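Local structure of glycosyltransferase (2IUY) at residues 3-15 / 79-92. The protein is probably a retaining, nucleotide-binding glycosyltransferase of family GT4 that takes part in the biosynthesis of the antibiotic avilamycin A. Residues are numbered along the deposited sequence; the frame is centred on the assembly and turned at random.
Sequences PLKVALVNIPLRV and WLRTADVDVVHDHS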
# COMPACT_ATOMS: atom_id res chain seq x y z
N PRO A 3 -27.42 3.51 -2.45
CA PRO A 3 -26.32 2.54 -2.66
C PRO A 3 -25.71 2.75 -4.04
O PRO A 3 -26.42 2.80 -5.06
CB PRO A 3 -26.99 1.18 -2.57
CG PRO A 3 -28.47 1.44 -2.74
CD PRO A 3 -28.72 2.93 -2.83
N LEU A 4 -24.40 2.88 -4.06
CA LEU A 4 -23.66 3.22 -5.27
C LEU A 4 -23.21 1.92 -5.89
O LEU A 4 -23.04 0.87 -5.17
CB LEU A 4 -22.50 4.17 -4.91
CG LEU A 4 -22.98 5.56 -4.46
CD1 LEU A 4 -21.90 6.48 -3.91
CD2 LEU A 4 -23.78 6.31 -5.59
N LYS A 5 -23.12 1.94 -7.22
CA LYS A 5 -22.44 0.90 -7.98
C LYS A 5 -21.09 1.45 -8.33
O LYS A 5 -21.00 2.50 -8.95
CB LYS A 5 -23.25 0.48 -9.22
CG LYS A 5 -24.67 -0.03 -8.83
CD LYS A 5 -25.17 -1.01 -9.86
CE LYS A 5 -26.03 -0.46 -10.93
NZ LYS A 5 -26.25 -1.55 -12.02
N VAL A 6 -20.03 0.81 -7.82
CA VAL A 6 -18.67 1.35 -7.94
C VAL A 6 -17.83 0.36 -8.76
O VAL A 6 -17.71 -0.82 -8.40
CB VAL A 6 -17.96 1.64 -6.58
CG1 VAL A 6 -16.55 2.34 -6.80
CG2 VAL A 6 -18.87 2.45 -5.57
N ALA A 7 -17.29 0.84 -9.87
CA ALA A 7 -16.32 0.07 -10.64
C ALA A 7 -14.95 0.43 -10.12
O ALA A 7 -14.54 1.59 -10.23
CB ALA A 7 -16.43 0.39 -12.12
N LEU A 8 -14.27 -0.56 -9.50
CA LEU A 8 -12.93 -0.39 -8.93
C LEU A 8 -11.96 -1.00 -9.88
O LEU A 8 -12.06 -2.20 -10.10
CB LEU A 8 -12.76 -1.16 -7.61
CG LEU A 8 -13.21 -0.57 -6.29
CD1 LEU A 8 -12.85 -1.59 -5.14
CD2 LEU A 8 -12.63 0.86 -6.09
N VAL A 9 -11.01 -0.21 -10.40
CA VAL A 9 -10.13 -0.69 -11.46
C VAL A 9 -8.80 -0.90 -10.82
O VAL A 9 -8.11 0.06 -10.45
CB VAL A 9 -10.01 0.29 -12.72
CG1 VAL A 9 -9.37 -0.44 -13.91
CG2 VAL A 9 -11.39 0.80 -13.17
N ASN A 10 -8.46 -2.17 -10.67
CA ASN A 10 -7.15 -2.58 -10.20
C ASN A 10 -6.18 -2.39 -11.33
O ASN A 10 -6.58 -2.41 -12.51
CB ASN A 10 -7.19 -4.08 -9.85
CG ASN A 10 -5.87 -4.60 -9.36
OD1 ASN A 10 -5.24 -3.99 -8.49
ND2 ASN A 10 -5.44 -5.75 -9.87
N ILE A 11 -4.91 -2.26 -10.98
CA ILE A 11 -3.79 -2.17 -11.93
C ILE A 11 -3.61 -3.55 -12.59
O ILE A 11 -3.29 -4.53 -11.89
CB ILE A 11 -2.47 -1.72 -11.23
CG1 ILE A 11 -1.34 -1.57 -12.25
CG2 ILE A 11 -2.04 -2.74 -10.10
CD1 ILE A 11 -0.08 -0.86 -11.68
N PRO A 12 -3.88 -3.65 -13.91
CA PRO A 12 -3.79 -4.97 -14.61
C PRO A 12 -2.33 -5.44 -14.84
O PRO A 12 -1.60 -4.85 -15.63
CB PRO A 12 -4.56 -4.76 -15.94
CG PRO A 12 -5.08 -3.37 -15.92
CD PRO A 12 -4.35 -2.57 -14.81
N LEU A 13 -1.92 -6.49 -14.12
CA LEU A 13 -0.58 -6.97 -14.16
C LEU A 13 -0.61 -8.48 -14.13
O LEU A 13 -1.34 -9.07 -13.35
CB LEU A 13 0.21 -6.49 -12.91
CG LEU A 13 0.65 -5.01 -12.80
CD1 LEU A 13 1.42 -4.72 -11.48
CD2 LEU A 13 1.54 -4.62 -14.01
N ARG A 14 0.25 -9.11 -14.93
CA ARG A 14 0.29 -10.56 -14.90
C ARG A 14 1.22 -11.07 -13.83
O ARG A 14 2.16 -10.39 -13.45
CB ARG A 14 0.68 -11.12 -16.27
CG ARG A 14 -0.52 -11.06 -17.24
CD ARG A 14 -0.08 -11.46 -18.57
NE ARG A 14 -0.81 -10.72 -19.58
CZ ARG A 14 -1.89 -11.17 -20.20
NH1 ARG A 14 -2.36 -12.37 -19.90
NH2 ARG A 14 -2.48 -10.41 -21.12
N VAL A 15 0.89 -12.25 -13.30
CA VAL A 15 1.80 -12.96 -12.41
C VAL A 15 3.13 -13.09 -13.14
O VAL A 15 3.16 -13.42 -14.34
CB VAL A 15 1.21 -14.30 -12.03
CG1 VAL A 15 2.25 -15.15 -11.33
CG2 VAL A 15 -0.09 -14.10 -11.21
N TRP A 79 -15.73 -2.69 -21.39
CA TRP A 79 -16.71 -2.96 -20.33
C TRP A 79 -17.27 -1.68 -19.69
O TRP A 79 -18.47 -1.56 -19.48
CB TRP A 79 -16.11 -3.87 -19.22
CG TRP A 79 -17.17 -4.36 -18.24
CD1 TRP A 79 -17.97 -5.49 -18.36
CD2 TRP A 79 -17.59 -3.71 -17.01
NE1 TRP A 79 -18.83 -5.58 -17.29
CE2 TRP A 79 -18.61 -4.50 -16.45
CE3 TRP A 79 -17.18 -2.55 -16.33
CZ2 TRP A 79 -19.25 -4.16 -15.24
CZ3 TRP A 79 -17.82 -2.22 -15.13
CH2 TRP A 79 -18.85 -3.02 -14.61
N LEU A 80 -16.36 -0.75 -19.37
CA LEU A 80 -16.71 0.56 -18.79
C LEU A 80 -17.60 1.43 -19.69
O LEU A 80 -18.44 2.20 -19.19
CB LEU A 80 -15.42 1.33 -18.41
CG LEU A 80 -14.61 0.77 -17.23
CD1 LEU A 80 -13.31 1.60 -17.05
CD2 LEU A 80 -15.43 0.73 -15.94
N ARG A 81 -17.43 1.33 -21.01
CA ARG A 81 -18.22 2.10 -21.96
C ARG A 81 -19.73 1.80 -21.88
O ARG A 81 -20.56 2.67 -22.09
CB ARG A 81 -17.67 1.89 -23.39
CG ARG A 81 -18.29 2.85 -24.42
CD ARG A 81 -17.59 2.80 -25.82
NE ARG A 81 -16.52 3.82 -25.97
CZ ARG A 81 -16.68 5.11 -26.32
NH1 ARG A 81 -17.88 5.67 -26.59
NH2 ARG A 81 -15.57 5.87 -26.43
N THR A 82 -20.08 0.57 -21.56
CA THR A 82 -21.49 0.16 -21.55
C THR A 82 -22.04 -0.12 -20.14
O THR A 82 -23.24 -0.44 -19.99
CB THR A 82 -21.70 -1.08 -22.44
OG1 THR A 82 -20.95 -2.19 -21.92
CG2 THR A 82 -21.25 -0.77 -23.90
N ALA A 83 -21.17 0.01 -19.14
CA ALA A 83 -21.49 -0.33 -17.74
C ALA A 83 -22.48 0.65 -17.19
O ALA A 83 -22.41 1.86 -17.45
CB ALA A 83 -20.23 -0.39 -16.84
N ASP A 84 -23.46 0.11 -16.47
CA ASP A 84 -24.31 0.90 -15.64
C ASP A 84 -23.72 1.03 -14.21
O ASP A 84 -24.20 0.42 -13.28
CB ASP A 84 -25.71 0.26 -15.61
CG ASP A 84 -26.75 1.13 -14.91
OD1 ASP A 84 -26.51 2.34 -14.71
OD2 ASP A 84 -27.84 0.59 -14.58
N VAL A 85 -22.69 1.86 -14.02
CA VAL A 85 -22.18 2.09 -12.65
C VAL A 85 -22.22 3.56 -12.35
O VAL A 85 -22.25 4.35 -13.27
CB VAL A 85 -20.75 1.55 -12.42
CG1 VAL A 85 -20.72 0.01 -12.44
CG2 VAL A 85 -19.74 2.18 -13.39
N ASP A 86 -22.21 3.95 -11.08
CA ASP A 86 -22.25 5.37 -10.77
C ASP A 86 -20.86 6.03 -10.81
O ASP A 86 -20.75 7.24 -11.07
CB ASP A 86 -22.90 5.61 -9.43
CG ASP A 86 -24.32 5.03 -9.35
OD1 ASP A 86 -25.24 5.52 -10.07
OD2 ASP A 86 -24.48 4.03 -8.61
N VAL A 87 -19.83 5.23 -10.55
CA VAL A 87 -18.49 5.70 -10.24
C VAL A 87 -17.51 4.70 -10.81
O VAL A 87 -17.65 3.48 -10.59
CB VAL A 87 -18.23 5.74 -8.67
CG1 VAL A 87 -16.78 6.12 -8.33
CG2 VAL A 87 -19.20 6.69 -7.94
N VAL A 88 -16.52 5.21 -11.54
CA VAL A 88 -15.33 4.44 -11.90
C VAL A 88 -14.17 4.99 -11.08
O VAL A 88 -13.81 6.12 -11.24
CB VAL A 88 -15.00 4.53 -13.41
CG1 VAL A 88 -13.64 3.90 -13.76
CG2 VAL A 88 -16.13 3.85 -14.21
N HIS A 89 -13.60 4.15 -10.23
CA HIS A 89 -12.54 4.51 -9.33
C HIS A 89 -11.28 3.74 -9.73
O HIS A 89 -11.16 2.53 -9.46
CB HIS A 89 -12.99 4.20 -7.88
CG HIS A 89 -12.03 4.64 -6.82
ND1 HIS A 89 -12.32 4.52 -5.48
CD2 HIS A 89 -10.78 5.17 -6.89
CE1 HIS A 89 -11.31 5.00 -4.77
NE2 HIS A 89 -10.36 5.38 -5.61
N ASP A 90 -10.39 4.47 -10.41
CA ASP A 90 -9.17 3.99 -10.99
C ASP A 90 -8.03 3.92 -9.97
O ASP A 90 -7.70 4.89 -9.31
CB ASP A 90 -8.76 4.82 -12.24
CG ASP A 90 -7.58 4.18 -13.00
OD1 ASP A 90 -7.52 2.93 -13.02
OD2 ASP A 90 -6.67 4.89 -13.49
N HIS A 91 -7.43 2.73 -9.87
CA HIS A 91 -6.21 2.53 -9.10
C HIS A 91 -5.04 2.15 -9.98
O HIS A 91 -3.99 1.86 -9.47
CB HIS A 91 -6.42 1.40 -8.07
CG HIS A 91 -7.40 1.77 -7.00
ND1 HIS A 91 -7.02 2.26 -5.77
CD2 HIS A 91 -8.76 1.78 -7.01
CE1 HIS A 91 -8.10 2.50 -5.05
NE2 HIS A 91 -9.17 2.21 -5.78
N SER A 92 -5.23 2.10 -11.30
CA SER A 92 -4.21 1.61 -12.25
C SER A 92 -3.14 2.64 -12.64
O SER A 92 -2.23 2.30 -13.38
CB SER A 92 -4.87 1.15 -13.53
OG SER A 92 -5.25 2.27 -14.29
O HOH W 1 -26.88 4.04 -7.43
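Ala7 and Val88 face each other on neighbouring parallel strands, 5-9 and 87-90, whose axes approach to 4.7 Å and diverge by 22°. The backbone ladder is regular from Ala7 to His91: His89 N reaches Ala7 O at 2.7 Å in an almost straight bond (178°), and Ala7 N to Val87 O, Val9 N to His89 O and His91 N to Val9 O continue the alternation. At Lys5 O the main donor is Asp86 N, with Val87 N only weak. On the face of Ala7 and Val9, the Ala7 methyl touches Leu80 CD2 (CB to CD2 4.0 Å), Val85 CG2 and the edge of the Trp79 ring, so helix 73-82 reaches this strand through Leu80 and Trp79, while Val85 belongs to the following loop. Val9 CG2 crosses to Val88 CG1 at 3.9 Å.

The other face carries Val6, Leu8, Val87 and His89. Leu8 and His89 run side by side, and Leu8 CD2 sits 3.7 Å from His89 ND1 while also touching His91 NE2. With CG anti to the backbone N (chi1 -175°), the His89 ring is sent out from the sheet; ND1 bonds Tyr332 OH and NE2 bonds Ser110 OG. His91 ND1 pairs with His112.

At the N-terminal end, Asp86 OD2 takes Lys5 N through its anti lone pair (2.9 Å, nearly straight), and a water joins the same oxygen to Pro3 O. At the C-terminal end, Asp90 OD1 accepts Ser92 N from above the carboxylate plane, an Asx turn beside Ile11 and Pro12, and additionally Ser92 OG on its syn lone pair. Flanked by strands 49-53 and 106-111, this pair forms the centre of the 3-2-1-4-5-6 parallel sheet, the Rossmann-like N-terminal domain of a GT-B glycosyltransferase, with Ile11 leading toward the UDP-binding residues Tyr29 and Gly30.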